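Local coordinates for putative aminotransferase (Actinomadura melliaura, PDB 4ZWV), which probably acts as a pyridoxal 5'-phosphate-dependent sugar aminotransferase in making the aminopentose of the indolocarbazole AT2433, at residues P33-F38 and M241-A246. Sequence-based numbering, arbitrary orientation.
Sequences PRVAEF and MTDLNA
The carboxylate of Asp243 lies across the start of helix 33-46 and accepts two of its backbone N-H groups. Arg34 N donates to Asp243 OD2 at 3.0 Å, with an N-H...O angle of 166°, while Val35 N reaches Asp243 OD1 at 3.0 Å. Both donors meet the carboxylate from well above its plane rather than within it. Asp243 OD1 also accepts from the backbone N of Gly32, which makes three N-H groups at this helix start that share one buried carboxylate; the helix end would probably stabilise its negative charge. An alanine in place of Asp243 would probably leave the N-H groups of Gly32, Arg34 and Val35 without this acceptor.

The contact ties the first turn of helix 33-46 to the first turn of the long helix 243-273, in the fold type I architecture of pyridoxal-phosphate enzymes to which the DegT/DnrJ/EryC1 family belongs. The side chain of Met241 is about 9 Å from Gly57 and from the side chain of Ser185, both cofactor-binding residues. Close by, Leu244 packs on Ile248 of the second subunit and Asn245 on Leu244 of the second subunit.

Apolar packing continues down one side of the helix. Val35 CG2, anti to the carbonyl carbon, meets Ala246 CB at 3.9 Å and also touches the carbonyl oxygen of Met241. The methyl of Ala246 also sits against the CB of Phe38, and Ala246 O lies over one face of that ring, offset toward the rim. In a Met-aromatic contact, the selenium of selenomethionine Met241 approaches Phe38 CD2 obliquely at 3.8 Å, its terminal CE reaching Phe38 CE2.

The Arg34 chain, bent at chi2 (-75°) and chi3 (71°), carries its guanidinium away from Asp243, and NE and NH1 both grip Glu37 OE1; Glu37 OE2 bridges to Arg19.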
ATOM      1  N   PRO A  33       0.840  19.513  -2.580  1.00 14.55           N
ATOM      2  CA  PRO A  33       1.513  20.499  -1.728  1.00 15.01           C
ATOM      3  C   PRO A  33       1.592  20.125  -0.254  1.00 15.66           C
ATOM      4  O   PRO A  33       2.564  20.527   0.390  1.00 17.60           O
ATOM      5  CB  PRO A  33       0.668  21.772  -1.920  1.00 17.94           C
ATOM      6  CG  PRO A  33      -0.649  21.292  -2.435  1.00 22.43           C
ATOM      7  CD  PRO A  33      -0.349  20.069  -3.252  1.00 15.94           C
ATOM      8  N   ARG A  34       0.630  19.381   0.282  1.00 13.09           N
ATOM      9  CA  ARG A  34       0.732  19.022   1.694  1.00 12.99           C
ATOM     10  C   ARG A  34       1.847  17.998   1.903  1.00 11.44           C
ATOM     11  O   ARG A  34       2.573  18.064   2.886  1.00 12.26           O
ATOM     12  CB  ARG A  34      -0.596  18.480   2.239  1.00 13.34           C
ATOM     13  CG  ARG A  34      -1.787  19.445   2.109  1.00 15.38           C
ATOM     14  CD  ARG A  34      -1.743  20.600   3.119  1.00 16.76           C
ATOM     15  NE  ARG A  34      -0.693  21.571   2.842  1.00 21.18           N
ATOM     16  CZ  ARG A  34      -0.741  22.485   1.880  1.00 21.47           C
ATOM     17  NH1 ARG A  34       0.273  23.321   1.716  1.00 25.35           N
ATOM     18  NH2 ARG A  34      -1.792  22.559   1.074  1.00 21.01           N
ATOM     19  N   VAL A  35       1.981  17.058   0.970  1.00 11.68           N
ATOM     20  CA  VAL A  35       3.086  16.110   1.022  1.00  9.28           C
ATOM     21  C   VAL A  35       4.418  16.853   0.985  1.00 11.11           C
ATOM     22  O   VAL A  35       5.318  16.551   1.765  1.00 11.22           O
ATOM     23  CB  VAL A  35       3.008  15.098  -0.132  1.00  8.81           C
ATOM     24  CG1 VAL A  35       4.358  14.378  -0.317  1.00 10.28           C
ATOM     25  CG2 VAL A  35       1.898  14.104   0.117  1.00 13.47           C
ATOM     26  N   ALA A  36       4.536  17.832   0.094  1.00 12.26           N
ATOM     27  CA  ALA A  36       5.766  18.622   0.003  1.00 15.62           C
ATOM     28  C   ALA A  36       6.048  19.364   1.311  1.00 13.20           C
ATOM     29  O   ALA A  36       7.185  19.382   1.782  1.00 14.65           O
ATOM     30  CB  ALA A  36       5.685  19.603  -1.159  1.00 16.51           C
ATOM     31  N   GLU A  37       5.007  19.947   1.900  1.00 13.95           N
ATOM     32  CA  GLU A  37       5.126  20.676   3.162  1.00 13.53           C
ATOM     33  C   GLU A  37       5.575  19.755   4.300  1.00 14.61           C
ATOM     34  O   GLU A  37       6.454  20.093   5.096  1.00 15.06           O
ATOM     35  CB  GLU A  37       3.787  21.345   3.513  1.00 14.49           C
ATOM     36  CG  GLU A  37       3.825  22.186   4.787  1.00 17.11           C
ATOM     37  CD  GLU A  37       2.479  22.761   5.187  1.00 24.10           C
ATOM     38  OE1 GLU A  37       1.493  22.592   4.438  1.00 22.91           O
ATOM     39  OE2 GLU A  37       2.410  23.389   6.266  1.00 27.33           O
ATOM     40  N   PHE A  38       4.972  18.573   4.361  1.00 12.42           N
ATOM     41  CA  PHE A  38       5.287  17.598   5.388  1.00 11.18           C
ATOM     42  C   PHE A  38       6.722  17.085   5.232  1.00 11.07           C
ATOM     43  O   PHE A  38       7.473  17.006   6.208  1.00 11.31           O
ATOM     44  CB  PHE A  38       4.262  16.459   5.303  1.00 11.43           C
ATOM     45  CG  PHE A  38       4.325  15.463   6.428  1.00 10.20           C
ATOM     46  CD1 PHE A  38       4.383  15.877   7.746  1.00 12.57           C
ATOM     47  CD2 PHE A  38       4.261  14.100   6.160  1.00 10.87           C
ATOM     48  CE1 PHE A  38       4.409  14.955   8.775  1.00 10.18           C
ATOM     49  CE2 PHE A  38       4.284  13.166   7.189  1.00 11.76           C
ATOM     50  CZ  PHE A  38       4.366  13.595   8.503  1.00 10.40           C
HETATM   51  N   MSE A 241       2.677   8.586  -0.328  1.00  8.04           N
HETATM   52  CA  MSE A 241       1.715   9.220   0.569  1.00  8.80           C
HETATM   53  C   MSE A 241       0.957  10.306  -0.194  1.00  8.45           C
HETATM   54  O   MSE A 241       1.536  10.963  -1.069  1.00 10.37           O
HETATM   55  CB  MSE A 241       2.435   9.844   1.778  1.00  9.13           C
HETATM   56  CG  MSE A 241       1.484  10.491   2.777  1.00  9.32           C
HETATM   57 SE   MSE A 241       2.395  11.498   4.157  0.62 13.74          SE
HETATM   58  CE  MSE A 241       3.378  10.048   5.011  1.00 10.66           C
ATOM     59  N   THR A 242      -0.313  10.520   0.152  1.00  8.62           N
ATOM     60  CA  THR A 242      -1.096  11.588  -0.457  1.00  8.97           C
ATOM     61  C   THR A 242      -1.392  12.703   0.544  1.00  9.73           C
ATOM     62  O   THR A 242      -1.078  12.581   1.738  1.00 10.65           O
ATOM     63  CB  THR A 242      -2.405  11.055  -1.003  1.00 12.34           C
ATOM     64  OG1 THR A 242      -3.146  10.490   0.085  1.00 17.51           O
ATOM     65  CG2 THR A 242      -2.136   9.988  -2.053  1.00 14.08           C
ATOM     66  N   ASP A 243      -1.996  13.785   0.057  1.00 11.56           N
ATOM     67  CA  ASP A 243      -2.154  14.989   0.882  1.00 11.01           C
ATOM     68  C   ASP A 243      -3.092  14.813   2.074  1.00 10.79           C
ATOM     69  O   ASP A 243      -2.905  15.477   3.091  1.00 11.85           O
ATOM     70  CB  ASP A 243      -2.632  16.168   0.021  1.00 12.09           C
ATOM     71  CG  ASP A 243      -1.478  16.929  -0.626  1.00 13.72           C
ATOM     72  OD1 ASP A 243      -0.354  16.374  -0.718  1.00 12.34           O
ATOM     73  OD2 ASP A 243      -1.696  18.079  -1.058  1.00 15.23           O
ATOM     74  N   LEU A 244      -4.087  13.930   1.977  1.00 10.32           N
ATOM     75  CA  LEU A 244      -4.970  13.684   3.120  1.00 11.13           C
ATOM     76  C   LEU A 244      -4.165  13.258   4.348  1.00 11.47           C
ATOM     77  O   LEU A 244      -4.341  13.795   5.461  1.00 12.67           O
ATOM     78  CB  LEU A 244      -6.013  12.619   2.783  1.00 15.66           C
ATOM     79  CG  LEU A 244      -6.899  12.100   3.914  1.00 21.73           C
ATOM     80  CD1 LEU A 244      -7.776  13.216   4.495  1.00 21.09           C
ATOM     81  CD2 LEU A 244      -7.749  10.934   3.421  1.00 27.13           C
ATOM     82  N   ASN A 245      -3.256  12.316   4.148  1.00  9.69           N
ATOM     83  CA  ASN A 245      -2.481  11.811   5.266  1.00  8.63           C
ATOM     84  C   ASN A 245      -1.361  12.761   5.640  1.00  9.50           C
ATOM     85  O   ASN A 245      -1.064  12.913   6.825  1.00 10.71           O
ATOM     86  CB  ASN A 245      -1.962  10.412   4.925  1.00  8.61           C
ATOM     87  CG  ASN A 245      -3.102   9.461   4.655  1.00 11.40           C
ATOM     88  OD1 ASN A 245      -3.436   9.194   3.502  1.00 13.29           O
ATOM     89  ND2 ASN A 245      -3.757   8.999   5.721  1.00 10.50           N
ATOM     90  N   ALA A 246      -0.776  13.452   4.665  1.00  9.19           N
ATOM     91  CA  ALA A 246       0.250  14.443   5.011  1.00  9.18           C
ATOM     92  C   ALA A 246      -0.341  15.563   5.873  1.00 11.21           C
ATOM     93  O   ALA A 246       0.329  16.066   6.783  1.00 10.70           O
ATOM     94  CB  ALA A 246       0.892  15.021   3.762  1.00 10.85           C
TER